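Local atomic coordinates of copper-containing nitrite reductase (Hyphomicrobium denitrificans 1NES1, PDB entry 6TFO), a protein that probably catalyses the reduction of nitrite to nitric oxide at copper sites, drawing electrons from cytochrome c. Residues R42-G47 and Q55-L60; V61-E66 and Q132-N137; I70-G75 and A92-K97; Q79-I84 and Y115-P120. All blocks are in the same frame, centred on the assembly; numbering follows the deposited sequence.

Interaction 1 (R42-G47 and Q55-L60); sequences RMVYIG and QVNPKL
Asn57 lays its side-chain amide against the backbone of Tyr45, fastening the loop 55-60 to the outer strand 42-48 of the N-terminal cupredoxin domain. The backbones are joined by a single bridge at Ile46 and Val56. Asn57 N donates to Tyr45 O (2.6 Å), and Gly47 N donates to Gln55 O in a nearly straight bond (N-H...O 170°). Asn57 itself takes positive phi and psi, in the left-handed region. From its CB, chi1 of -64° sets CG anti to the carbonyl carbon, and CG comes 3.9 Å from Val44 CB. Beyond CG the two branches part. OD1 accepts Tyr45 N at 2.9 Å with an N-H...O angle of 162°, the donor tilted from the carbonyl plane; the same oxygen lies at the edge of the Tyr45 ring, 3.7 Å from CD2. ND2 passes 3.5 Å from Val44 CG1, and it donates to Gly126 O as well as to a water. An alanine here would probably leave Tyr45 N without this acceptor and Gly126 O without this donor, and the water held from the Arg42 side alone among these two segments. The Tyr45 ring leads away from this loop toward the copper-binding Cys117 and Met127, and its OH bonds to Asp81 O. Val44 CG2 meets Val56 CB at 4.1 Å, while Val44 CG1 sits over the centre of one face of the Arg42 guanidinium. The two donors Arg42 NH2 and Asn57 ND2 cannot bond to each other; the water accepts from both, 2.9 Å from Arg42 NH2 and 2.9 Å from Asn57 ND2.

Interaction 2 (V61-E66 and Q132-N137); sequences VVHEGE and QVVPGN
Val62 and Val133 are paired across parallel strands, 60-63 and 128-134, at one margin of a cupredoxin sheet. The short strand axes approach to 4.6 Å and their directions differ by 32°, so the pair is parallel but clearly twisted. Three backbone hydrogen bonds define the register: Val62 N to Gln132 O, Val134 N to Val62 O (2.9 Å), and Glu64 N to Val134 O, the last carrying the pairing one residue past the strand end. CA-H...O contacts accompany them, the shortest from Val133 CA to Val62 O at 3.2 Å.

Side-chain packing divides between the two faces. On the face of Val62 and Val133, their CG2 methyls meet at 3.6 Å, and Val62 also reaches Phe32 of strand 30-39 in the facing sheet. On the other face His63 and Val134 lie alongside each other, pointing the same way, with Val134 CG1 3.7 Å from His63 CE1.

Polar side-chain bonds gather at the turn. His63 ND1 donates to Gly136 O at 2.9 Å, but the bond is bent to 136° and the donor stands above the carbonyl plane. Asn137 C lies over one face of the ring. A type II turn runs from His63 to Glu66, and Glu66 OE1 takes the His63 N-H at 2.9 Å, met from above the carboxylate plane; OE1 also forms a salt bridge with Arg138.

ND1 therefore carries the hydrogen it gives to Gly136 O, and with Glu66 OE1 shared between the His63 N-H and Arg138, polar bonds hold the turn and the tail of 132-137 beyond the strand pairing.

Interaction 3 (I70-G75 and A92-K97); sequences INLING and AIVSGK
Next to the type 1 copper site of the cupredoxin domain, Asn74, just beyond the end of strand 67-73, holds the loop 92-97 by its side-chain amide. Its CG is anti to the backbone N (chi1 -168°), and from there ND2 donates to Val94 O at 3.1 Å. The bond is bent to 139° at the hydrogen; the acceptor lies in the Asn74 amide plane, but the donor stands above the plane of the Val94 carbonyl. The same nitrogen is 2.9 Å from Ser95 O and also bonds to Ala78 O, while OD1 receives a weak bond from Gly77 N. Gly96 O presses on the root of the side chain, 3.0 Å from Asn74 CB, which is tight packing.

Apolar contact is limited to the strand end: Leu72 CD2 meets Val94 CG2 at 3.9 Å, and Val94 CG2 also lies 4.1 Å from Asn74 CB. At the outer end, Lys97 runs its aliphatic chain past the Gly75 carbonyl, with CD 3.1 Å from Gly75 O; the chain is bent at chi3.

Two neighbours place the loop. Val94 is joined by its backbone to His80, a copper ligand, whose side chain packs on Asn74. The N-H groups of Ser95 and Gly96 bond to Glu315 of a neighbouring subunit, so the loop also belongs to a subunit interface.

Carbonyl oxygens of Val94, Ser95 and Ala78 cluster around one amide nitrogen. A flipped amide would set an oxygen against them, which probably fixes its rotation with NH2 toward the carbonyls of Val94 and Ala78 and OD1 toward Gly77 N.

Interaction 4 (Q79-I84 and Y115-P120); sequences QHDAVI and YYCSLP. With CU (copper (II) ion), chain L.
Val83 and Tyr116 form an antiparallel hydrogen-bonded pair: Val83 N donates to Tyr116 O (2.7 Å) and Tyr116 N to Val83 O (3.0 Å). The directions of 79-84 and 115-119 differ by 146°, roughly antiparallel. Just before Val83 in one segment and just after Tyr116 in the other, the chain supplies ligands to the type 1 copper. His80 ND1 binds the metal at 2.0 Å and Cys117 SG at 2.2 Å; His122 and Met127 complete the site. Besides binding copper, the sulfur accepts two N-H groups, from Asp81 N in a weak bond of 3.6 Å and from Leu119 N.

Asp81 grips Ser118 with both carboxylate oxygens. Its chi1 of 64° puts CG between the backbone N and the carbonyl carbon; OD1 then takes Ser118 N at 2.9 Å on the syn side, and OD2 takes Ser118 OG at 2.6 Å through its syn lone pair. OD2 also pairs with Arg90. An alanine here would probably leave Ser118 N and OG without these acceptors and Arg90 without this counter-charge, freeing the turn after Cys117 to shift.

Val83 CB lies over one face of the Tyr116 ring in a CH-pi contact, 4.0 Å from the centroid, 20° off the normal. Leu119 crosses Gln79 at about a right angle, its CD1 facing Gln79 CB and OE1.

In the sheet, strand 83-84 lies between 111-116 and 89-90, while Tyr45 of strand 42-48 packs on Ala82 and Cys117.

How the interactions relate
All four contacts belong to one cupredoxin domain. Interaction 4 is the buried one, built on metal and carboxylate bonds; interaction 2 is a surface contact away from any site, resting mainly on regular parallel strand bonds. Interactions 1 and 3 are partly buried and rely on amide-to-backbone bonds: in interaction 1 an asparagine of the loop bonds to strand 42-48, in interaction 3 an asparagine just past strand 67-73 bonds to the loop. Both flank interaction 4, through Pro58 O with the Tyr115 hydroxyl and through Leu72 packed on Asp81. Interactions 2 and 4 share a sheet but do not touch; interaction 2 instead meets interaction 1, through Leu60 O and Gln132 N.

Interaction 1 (R42-G47 and Q55-L60)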
loop_
_atom_site.group_PDB
_atom_site.type_symbol
_atom_site.label_atom_id
_atom_site.label_comp_id
_atom_site.label_asym_id
_atom_site.label_seq_id
_atom_site.Cartn_x
_atom_site.Cartn_y
_atom_site.Cartn_z
ATOM N N ARG C 42 -4.172 -23.371 -5.619
ATOM C CA ARG C 42 -5.566 -23.876 -5.490
ATOM C C ARG C 42 -6.430 -22.880 -4.709
ATOM O O ARG C 42 -5.877 -22.035 -3.973
ATOM C CB ARG C 42 -5.537 -25.255 -4.826
ATOM C CG ARG C 42 -5.260 -26.381 -5.801
ATOM C CD ARG C 42 -4.532 -27.551 -5.179
ATOM N NE ARG C 42 -5.169 -28.063 -3.974
ATOM C CZ ARG C 42 -4.617 -28.092 -2.755
ATOM N NH1 ARG C 42 -3.392 -27.628 -2.542
ATOM N NH2 ARG C 42 -5.301 -28.596 -1.744
ATOM N N MET C 43 -7.744 -22.975 -4.895
ATOM C CA MET C 43 -8.749 -22.290 -4.044
ATOM C C MET C 43 -8.973 -23.151 -2.796
ATOM O O MET C 43 -9.405 -24.320 -2.949
ATOM C CB MET C 43 -10.063 -22.132 -4.802
ATOM C CG MET C 43 -10.951 -21.071 -4.237
ATOM S SD MET C 43 -12.414 -20.975 -5.304
ATOM C CE MET C 43 -12.387 -19.215 -5.623
ATOM N N VAL C 44 -8.650 -22.614 -1.615
ATOM C CA VAL C 44 -8.529 -23.411 -0.360
ATOM C C VAL C 44 -9.166 -22.692 0.836
ATOM O O VAL C 44 -9.613 -21.525 0.728
ATOM C CB VAL C 44 -7.059 -23.743 -0.050
ATOM C CG1 VAL C 44 -6.449 -24.594 -1.151
ATOM C CG2 VAL C 44 -6.236 -22.488 0.210
ATOM N N TYR C 45 -9.203 -23.413 1.949
ATOM C CA TYR C 45 -9.400 -22.850 3.297
ATOM C C TYR C 45 -8.006 -22.616 3.877
ATOM O O TYR C 45 -7.119 -23.463 3.669
ATOM C CB TYR C 45 -10.217 -23.810 4.159
ATOM C CG TYR C 45 -11.613 -24.122 3.684
ATOM C CD1 TYR C 45 -12.666 -23.256 3.916
ATOM C CD2 TYR C 45 -11.905 -25.346 3.115
ATOM C CE1 TYR C 45 -13.964 -23.574 3.545
ATOM C CE2 TYR C 45 -13.191 -25.680 2.735
ATOM C CZ TYR C 45 -14.224 -24.794 2.957
ATOM O OH TYR C 45 -15.485 -25.130 2.564
ATOM N N ILE C 46 -7.819 -21.485 4.549
ATOM C CA ILE C 46 -6.575 -21.167 5.296
ATOM C C ILE C 46 -6.928 -20.966 6.774
ATOM O O ILE C 46 -7.849 -20.180 7.071
ATOM C CB ILE C 46 -5.874 -19.939 4.695
ATOM C CG1 ILE C 46 -5.771 -20.046 3.175
ATOM C CG2 ILE C 46 -4.504 -19.759 5.341
ATOM C CD1 ILE C 46 -5.641 -18.713 2.477
ATOM N N GLY C 47 -6.210 -21.655 7.665
ATOM C CA GLY C 47 -6.379 -21.539 9.125
ATOM C C GLY C 47 -5.971 -20.163 9.624
ATOM O O GLY C 47 -4.989 -19.599 9.087
ATOM N N GLN C 55 -1.967 -22.431 7.880
ATOM C CA GLN C 55 -1.996 -23.770 7.237
ATOM C C GLN C 55 -3.121 -23.804 6.204
ATOM O O GLN C 55 -4.194 -23.240 6.466
ATOM C CB GLN C 55 -2.226 -24.876 8.262
ATOM C CG GLN C 55 -1.115 -24.988 9.287
ATOM C CD GLN C 55 -1.407 -26.110 10.251
ATOM O OE1 GLN C 55 -2.192 -27.013 9.956
ATOM N NE2 GLN C 55 -0.793 -26.047 11.424
ATOM N N VAL C 56 -2.911 -24.474 5.083
ATOM C CA VAL C 56 -3.950 -24.530 4.016
ATOM C C VAL C 56 -4.704 -25.839 4.231
ATOM O O VAL C 56 -4.038 -26.843 4.574
ATOM C CB VAL C 56 -3.385 -24.353 2.579
ATOM C CG1 VAL C 56 -1.972 -23.790 2.572
ATOM C CG2 VAL C 56 -3.465 -25.607 1.737
ATOM N N ASN C 57 -6.031 -25.798 4.086
ATOM C CA ASN C 57 -6.937 -26.943 4.346
ATOM C C ASN C 57 -6.484 -27.663 5.618
ATOM O O ASN C 57 -6.249 -28.876 5.604
ATOM C CB ASN C 57 -7.030 -27.833 3.113
ATOM C CG ASN C 57 -7.646 -27.101 1.943
ATOM O OD1 ASN C 57 -8.475 -26.212 2.153
ATOM N ND2 ASN C 57 -7.228 -27.436 0.719
ATOM N N PRO C 58 -6.406 -26.952 6.773
ATOM C CA PRO C 58 -5.834 -27.518 7.995
ATOM C C PRO C 58 -6.664 -28.693 8.506
ATOM O O PRO C 58 -7.886 -28.667 8.368
ATOM C CB PRO C 58 -5.853 -26.376 9.025
ATOM C CG PRO C 58 -6.935 -25.454 8.502
ATOM C CD PRO C 58 -6.883 -25.580 6.987
ATOM N N LYS C 59 -5.978 -29.684 9.081
ATOM C CA LYS C 59 -6.638 -30.783 9.822
ATOM C C LYS C 59 -7.162 -30.178 11.133
ATOM O O LYS C 59 -6.364 -29.553 11.873
ATOM C CB LYS C 59 -5.684 -31.957 10.050
ATOM C CG LYS C 59 -6.327 -33.150 10.736
ATOM C CD LYS C 59 -5.357 -34.234 11.102
ATOM C CE LYS C 59 -5.235 -35.270 10.010
ATOM N NZ LYS C 59 -4.614 -36.516 10.505
ATOM N N LEU C 60 -8.466 -30.319 11.376
ATOM C CA LEU C 60 -9.132 -29.861 12.619
ATOM C C LEU C 60 -9.224 -31.054 13.574
ATOM O O LEU C 60 -10.087 -31.943 13.359
ATOM C CB LEU C 60 -10.503 -29.308 12.224
ATOM C CG LEU C 60 -10.489 -28.246 11.130
ATOM C CD1 LEU C 60 -11.861 -27.623 10.963
ATOM C CD2 LEU C 60 -9.458 -27.155 11.392
HETATM O O HOH W 1 -5.018 -29.320 1.028
#

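Interaction 2 (V61-E66 and Q132-N137)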
loop_
_atom_site.group_PDB
_atom_site.type_symbol
_atom_site.label_atom_id
_atom_site.label_comp_id
_atom_site.label_asym_id
_atom_site.label_seq_id
_atom_site.Cartn_x
_atom_site.Cartn_y
_atom_site.Cartn_z
ATOM N N VAL C 61 -8.312 -31.121 14.549
ATOM C CA VAL C 61 -8.262 -32.254 15.524
ATOM C C VAL C 61 -9.148 -31.915 16.727
ATOM O O VAL C 61 -8.896 -30.900 17.410
ATOM C CB VAL C 61 -6.830 -32.605 15.958
ATOM C CG1 VAL C 61 -6.834 -33.611 17.101
ATOM C CG2 VAL C 61 -6.004 -33.119 14.792
ATOM N N VAL C 62 -10.146 -32.756 16.950
ATOM C CA VAL C 62 -11.147 -32.626 18.045
ATOM C C VAL C 62 -11.274 -33.989 18.724
ATOM O O VAL C 62 -11.016 -35.004 18.065
ATOM C CB VAL C 62 -12.507 -32.097 17.555
ATOM C CG1 VAL C 62 -12.364 -30.801 16.777
ATOM C CG2 VAL C 62 -13.295 -33.120 16.755
ATOM N N HIS C 63 -11.617 -33.997 20.012
ATOM C CA HIS C 63 -11.779 -35.229 20.823
ATOM C C HIS C 63 -13.273 -35.571 20.901
ATOM O O HIS C 63 -14.103 -34.640 20.936
ATOM C CB HIS C 63 -11.062 -35.055 22.160
ATOM C CG HIS C 63 -9.573 -35.057 22.046
ATOM N ND1 HIS C 63 -8.808 -36.170 22.329
ATOM C CD2 HIS C 63 -8.705 -34.091 21.675
ATOM C CE1 HIS C 63 -7.532 -35.886 22.141
ATOM N NE2 HIS C 63 -7.443 -34.614 21.749
ATOM N N GLU C 64 -13.594 -36.863 20.854
ATOM C CA GLU C 64 -14.976 -37.409 20.910
ATOM C C GLU C 64 -15.800 -36.635 21.944
ATOM O O GLU C 64 -15.315 -36.431 23.055
ATOM C CB GLU C 64 -14.935 -38.899 21.262
ATOM C CG GLU C 64 -16.299 -39.567 21.256
ATOM C CD GLU C 64 -16.260 -41.069 21.076
ATOM O OE1 GLU C 64 -15.297 -41.688 21.607
ATOM O OE2 GLU C 64 -17.148 -41.608 20.366
ATOM N N GLY C 65 -16.999 -36.204 21.571
ATOM C CA GLY C 65 -17.944 -35.542 22.484
ATOM C C GLY C 65 -17.660 -34.057 22.673
ATOM O O GLY C 65 -18.477 -33.410 23.345
ATOM N N GLU C 66 -16.575 -33.502 22.118
ATOM C CA GLU C 66 -16.348 -32.038 22.216
ATOM C C GLU C 66 -17.374 -31.321 21.331
ATOM O O GLU C 66 -17.878 -31.919 20.352
ATOM C CB GLU C 66 -14.923 -31.659 21.830
ATOM C CG GLU C 66 -13.879 -32.015 22.878
ATOM C CD GLU C 66 -12.461 -31.567 22.531
ATOM O OE1 GLU C 66 -12.136 -31.528 21.352
ATOM O OE2 GLU C 66 -11.683 -31.255 23.434
ATOM N N GLN C 132 -10.641 -34.381 12.110
ATOM C CA GLN C 132 -10.278 -35.652 12.792
ATOM C C GLN C 132 -10.827 -35.637 14.215
ATOM O O GLN C 132 -10.353 -34.802 15.019
ATOM C CB GLN C 132 -8.780 -35.933 12.818
ATOM C CG GLN C 132 -8.532 -37.416 12.598
ATOM C CD GLN C 132 -7.181 -37.900 13.043
ATOM O OE1 GLN C 132 -6.281 -37.116 13.354
ATOM N NE2 GLN C 132 -7.055 -39.218 13.067
ATOM N N VAL C 133 -11.777 -36.539 14.478
ATOM C CA VAL C 133 -12.388 -36.795 15.813
ATOM C C VAL C 133 -11.707 -38.027 16.424
ATOM O O VAL C 133 -11.901 -39.145 15.907
ATOM C CB VAL C 133 -13.908 -36.978 15.691
ATOM C CG1 VAL C 133 -14.561 -37.067 17.053
ATOM C CG2 VAL C 133 -14.545 -35.873 14.858
ATOM N N VAL C 134 -10.940 -37.801 17.490
ATOM C CA VAL C 134 -10.024 -38.772 18.147
ATOM C C VAL C 134 -10.665 -39.225 19.450
ATOM O O VAL C 134 -11.296 -38.429 20.145
ATOM C CB VAL C 134 -8.661 -38.102 18.383
ATOM C CG1 VAL C 134 -7.948 -38.616 19.621
ATOM C CG2 VAL C 134 -7.782 -38.224 17.148
ATOM N N PRO C 135 -10.538 -40.515 19.835
ATOM C CA PRO C 135 -11.113 -40.983 21.093
ATOM C C PRO C 135 -10.342 -40.377 22.275
ATOM O O PRO C 135 -9.213 -39.927 22.093
ATOM C CB PRO C 135 -10.976 -42.509 21.007
ATOM C CG PRO C 135 -9.768 -42.713 20.122
ATOM C CD PRO C 135 -9.854 -41.591 19.101
ATOM N N GLY C 136 -10.986 -40.348 23.441
ATOM C CA GLY C 136 -10.355 -39.937 24.704
ATOM C C GLY C 136 -10.333 -38.431 24.879
ATOM O O GLY C 136 -10.625 -37.711 23.914
ATOM N N ASN C 137 -9.970 -37.991 26.081
ATOM C CA ASN C 137 -10.028 -36.579 26.530
ATOM C C ASN C 137 -8.780 -35.851 26.045
ATOM O O ASN C 137 -7.709 -36.445 26.076
ATOM C CB ASN C 137 -10.132 -36.463 28.050
ATOM C CG ASN C 137 -11.474 -36.902 28.599
ATOM O OD1 ASN C 137 -12.396 -37.260 27.862
ATOM N ND2 ASN C 137 -11.596 -36.868 29.913
#

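Interaction 3 (I70-G75 and A92-K97)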
loop_
_atom_site.group_PDB
_atom_site.type_symbol
_atom_site.label_atom_id
_atom_site.label_comp_id
_atom_site.label_asym_id
_atom_site.label_seq_id
_atom_site.Cartn_x
_atom_site.Cartn_y
_atom_site.Cartn_z
ATOM N N ILE C 70 -16.874 -23.674 14.201
ATOM C CA ILE C 70 -16.072 -23.308 13.003
ATOM C C ILE C 70 -16.576 -21.948 12.545
ATOM O O ILE C 70 -17.780 -21.845 12.227
ATOM C CB ILE C 70 -16.193 -24.376 11.906
ATOM C CG1 ILE C 70 -15.474 -25.671 12.296
ATOM C CG2 ILE C 70 -15.682 -23.824 10.593
ATOM C CD1 ILE C 70 -15.907 -26.884 11.492
ATOM N N ASN C 71 -15.698 -20.947 12.563
ATOM C CA ASN C 71 -15.964 -19.589 12.014
ATOM C C ASN C 71 -15.433 -19.520 10.578
ATOM O O ASN C 71 -14.190 -19.580 10.408
ATOM C CB ASN C 71 -15.302 -18.516 12.871
ATOM C CG ASN C 71 -15.645 -18.659 14.336
ATOM O OD1 ASN C 71 -16.814 -18.793 14.701
ATOM N ND2 ASN C 71 -14.622 -18.653 15.179
ATOM N N LEU C 72 -16.315 -19.423 9.579
ATOM C CA LEU C 72 -15.899 -19.233 8.161
ATOM C C LEU C 72 -15.899 -17.741 7.828
ATOM O O LEU C 72 -16.942 -17.103 8.016
ATOM C CB LEU C 72 -16.831 -19.980 7.206
ATOM C CG LEU C 72 -16.401 -19.956 5.739
ATOM C CD1 LEU C 72 -15.010 -20.553 5.574
ATOM C CD2 LEU C 72 -17.400 -20.692 4.866
ATOM N N ILE C 73 -14.770 -17.238 7.320
ATOM C CA ILE C 73 -14.594 -15.832 6.862
ATOM C C ILE C 73 -14.147 -15.860 5.397
ATOM O O ILE C 73 -13.117 -16.511 5.086
ATOM C CB ILE C 73 -13.581 -15.097 7.752
ATOM C CG1 ILE C 73 -13.909 -15.296 9.232
ATOM C CG2 ILE C 73 -13.494 -13.628 7.359
ATOM C CD1 ILE C 73 -12.941 -14.630 10.177
ATOM N N ASN C 74 -14.894 -15.161 4.543
ATOM C CA ASN C 74 -14.600 -14.991 3.101
ATOM C C ASN C 74 -13.339 -14.129 2.941
ATOM O O ASN C 74 -13.349 -12.982 3.402
ATOM C CB ASN C 74 -15.805 -14.372 2.410
ATOM C CG ASN C 74 -15.700 -14.423 0.907
ATOM O OD1 ASN C 74 -14.646 -14.112 0.362
ATOM N ND2 ASN C 74 -16.790 -14.791 0.247
ATOM N N GLY C 75 -12.290 -14.667 2.316
ATOM C CA GLY C 75 -11.000 -13.973 2.098
ATOM C C GLY C 75 -10.978 -13.198 0.783
ATOM O O GLY C 75 -10.677 -11.984 0.819
ATOM N N ALA C 92 -23.575 -20.955 6.590
ATOM C CA ALA C 92 -24.308 -20.250 5.521
ATOM C C ALA C 92 -23.335 -19.997 4.363
ATOM O O ALA C 92 -22.108 -20.095 4.580
ATOM C CB ALA C 92 -24.887 -18.962 6.057
ATOM N N ILE C 93 -23.854 -19.648 3.191
ATOM C CA ILE C 93 -23.042 -19.130 2.055
ATOM C C ILE C 93 -22.575 -17.704 2.380
ATOM O O ILE C 93 -23.421 -16.834 2.577
ATOM C CB ILE C 93 -23.851 -19.195 0.748
ATOM C CG1 ILE C 93 -24.068 -20.643 0.299
ATOM C CG2 ILE C 93 -23.170 -18.373 -0.332
ATOM C CD1 ILE C 93 -25.404 -21.237 0.667
ATOM N N VAL C 94 -21.270 -17.458 2.348
ATOM C CA VAL C 94 -20.677 -16.101 2.521
ATOM C C VAL C 94 -20.198 -15.608 1.146
ATOM O O VAL C 94 -19.424 -16.339 0.497
ATOM C CB VAL C 94 -19.536 -16.134 3.555
ATOM C CG1 VAL C 94 -20.089 -16.200 4.962
ATOM C CG2 VAL C 94 -18.530 -17.265 3.328
ATOM N N SER C 95 -20.614 -14.408 0.718
ATOM C CA SER C 95 -20.461 -13.920 -0.679
ATOM C C SER C 95 -19.327 -12.896 -0.813
ATOM O O SER C 95 -18.392 -13.152 -1.604
ATOM C CB SER C 95 -21.756 -13.387 -1.169
ATOM O OG SER C 95 -22.670 -14.462 -1.281
ATOM N N GLY C 96 -19.400 -11.783 -0.093
ATOM C CA GLY C 96 -18.387 -10.717 -0.195
ATOM C C GLY C 96 -17.167 -11.002 0.665
ATOM O O GLY C 96 -17.217 -11.882 1.523
ATOM N N LYS C 97 -16.101 -10.243 0.456
ATOM C CA LYS C 97 -14.887 -10.269 1.300
ATOM C C LYS C 97 -15.302 -9.899 2.725
ATOM O O LYS C 97 -16.069 -8.928 2.872
ATOM C CB LYS C 97 -13.846 -9.307 0.732
ATOM C CG LYS C 97 -12.437 -9.430 1.299
ATOM C CD LYS C 97 -11.337 -8.973 0.326
ATOM C CE LYS C 97 -11.794 -8.842 -1.118
ATOM N NZ LYS C 97 -10.894 -7.970 -1.909
#

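Interaction 4 (Q79-I84 and Y115-P120)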
loop_
_atom_site.group_PDB
_atom_site.type_symbol
_atom_site.label_atom_id
_atom_site.label_comp_id
_atom_site.label_asym_id
_atom_site.label_seq_id
_atom_site.Cartn_x
_atom_site.Cartn_y
_atom_site.Cartn_z
ATOM N N GLN C 79 -18.224 -17.023 -3.737
ATOM C CA GLN C 79 -19.231 -17.608 -2.818
ATOM C C GLN C 79 -18.632 -18.883 -2.225
ATOM O O GLN C 79 -17.982 -19.653 -2.968
ATOM C CB GLN C 79 -20.557 -17.904 -3.508
ATOM C CG GLN C 79 -21.240 -16.649 -4.017
ATOM C CD GLN C 79 -22.691 -16.910 -4.325
ATOM O OE1 GLN C 79 -23.089 -17.996 -4.722
ATOM N NE2 GLN C 79 -23.506 -15.905 -4.089
ATOM N N HIS C 80 -18.813 -19.052 -0.914
ATOM C CA HIS C 80 -18.259 -20.177 -0.119
ATOM C C HIS C 80 -19.211 -20.565 1.021
ATOM O O HIS C 80 -19.912 -19.689 1.599
ATOM C CB HIS C 80 -16.871 -19.839 0.458
ATOM C CG HIS C 80 -15.855 -19.430 -0.553
ATOM N ND1 HIS C 80 -15.331 -20.308 -1.457
ATOM C CD2 HIS C 80 -15.275 -18.235 -0.792
ATOM C CE1 HIS C 80 -14.470 -19.678 -2.224
ATOM N NE2 HIS C 80 -14.428 -18.401 -1.843
ATOM N N ASP C 81 -19.199 -21.852 1.335
ATOM C CA ASP C 81 -19.626 -22.386 2.640
ATOM C C ASP C 81 -18.585 -23.425 3.080
ATOM O O ASP C 81 -17.566 -23.609 2.384
ATOM C CB ASP C 81 -21.055 -22.917 2.542
ATOM C CG ASP C 81 -21.206 -24.094 1.603
ATOM O OD1 ASP C 81 -20.194 -24.694 1.276
ATOM O OD2 ASP C 81 -22.346 -24.392 1.225
ATOM N N ALA C 82 -18.814 -24.028 4.238
ATOM C CA ALA C 82 -18.131 -25.239 4.717
ATOM C C ALA C 82 -19.219 -26.235 5.106
ATOM O O ALA C 82 -20.193 -25.806 5.753
ATOM C CB ALA C 82 -17.220 -24.889 5.870
ATOM N N VAL C 83 -19.076 -27.484 4.693
ATOM C CA VAL C 83 -20.071 -28.558 4.929
ATOM C C VAL C 83 -19.332 -29.768 5.496
ATOM O O VAL C 83 -18.219 -30.064 5.017
ATOM C CB VAL C 83 -20.823 -28.905 3.635
ATOM C CG1 VAL C 83 -21.845 -30.014 3.858
ATOM C CG2 VAL C 83 -21.481 -27.684 3.033
ATOM N N ILE C 84 -19.940 -30.432 6.479
ATOM C CA ILE C 84 -19.490 -31.740 7.045
ATOM C C ILE C 84 -20.701 -32.673 7.003
ATOM O O ILE C 84 -21.687 -32.401 7.736
ATOM C CB ILE C 84 -18.936 -31.531 8.466
ATOM C CG1 ILE C 84 -18.109 -30.245 8.546
ATOM C CG2 ILE C 84 -18.170 -32.761 8.933
ATOM C CD1 ILE C 84 -17.139 -30.195 9.698
ATOM N N TYR C 115 -14.509 -31.633 5.629
ATOM C CA TYR C 115 -15.138 -30.303 5.487
ATOM C C TYR C 115 -14.802 -29.799 4.089
ATOM O O TYR C 115 -13.627 -29.904 3.681
ATOM C CB TYR C 115 -14.702 -29.371 6.613
ATOM C CG TYR C 115 -13.277 -28.878 6.617
ATOM C CD1 TYR C 115 -12.937 -27.689 5.985
ATOM C CD2 TYR C 115 -12.311 -29.515 7.370
ATOM C CE1 TYR C 115 -11.651 -27.185 6.038
ATOM C CE2 TYR C 115 -11.016 -29.032 7.428
ATOM C CZ TYR C 115 -10.685 -27.867 6.755
ATOM O OH TYR C 115 -9.416 -27.365 6.817
ATOM N N TYR C 116 -15.800 -29.279 3.379
ATOM C CA TYR C 116 -15.659 -28.867 1.966
ATOM C C TYR C 116 -16.655 -27.758 1.630
ATOM O O TYR C 116 -17.641 -27.562 2.350
ATOM C CB TYR C 116 -15.858 -30.087 1.070
ATOM C CG TYR C 116 -17.268 -30.594 1.052
ATOM C CD1 TYR C 116 -18.186 -30.086 0.152
ATOM C CD2 TYR C 116 -17.695 -31.558 1.955
ATOM C CE1 TYR C 116 -19.499 -30.529 0.137
ATOM C CE2 TYR C 116 -19.004 -32.019 1.945
ATOM C CZ TYR C 116 -19.914 -31.494 1.041
ATOM O OH TYR C 116 -21.204 -31.930 1.023
ATOM N N CYS C 117 -16.390 -27.042 0.543
ATOM C CA CYS C 117 -17.283 -26.007 -0.016
ATOM C C CYS C 117 -18.200 -26.685 -1.031
ATOM O O CYS C 117 -17.708 -27.453 -1.852
ATOM C CB CYS C 117 -16.486 -24.881 -0.663
ATOM S SG CYS C 117 -17.549 -23.616 -1.395
ATOM N N SER C 118 -19.497 -26.429 -0.965
ATOM C CA SER C 118 -20.509 -27.082 -1.834
ATOM C C SER C 118 -20.774 -26.227 -3.073
ATOM O O SER C 118 -21.538 -26.689 -3.908
ATOM C CB SER C 118 -21.794 -27.318 -1.087
ATOM O OG SER C 118 -22.430 -26.084 -0.796
ATOM N N LEU C 119 -20.219 -25.017 -3.171
ATOM C CA LEU C 119 -20.442 -24.150 -4.367
ATOM C C LEU C 119 -19.900 -24.844 -5.632
ATOM O O LEU C 119 -18.935 -25.601 -5.594
ATOM C CB LEU C 119 -19.808 -22.774 -4.142
ATOM C CG LEU C 119 -20.688 -21.713 -3.459
ATOM C CD1 LEU C 119 -22.019 -21.503 -4.185
ATOM C CD2 LEU C 119 -20.936 -22.069 -2.002
ATOM N N PRO C 120 -20.537 -24.654 -6.803
ATOM C CA PRO C 120 -20.159 -25.387 -8.012
ATOM C C PRO C 120 -18.653 -25.349 -8.290
ATOM O O PRO C 120 -18.092 -24.270 -8.433
ATOM C CB PRO C 120 -20.946 -24.675 -9.135
ATOM C CG PRO C 120 -22.159 -24.087 -8.424
ATOM C CD PRO C 120 -21.652 -23.712 -7.041
HETATM CU CU CU L . -16.096 -22.116 -1.999
#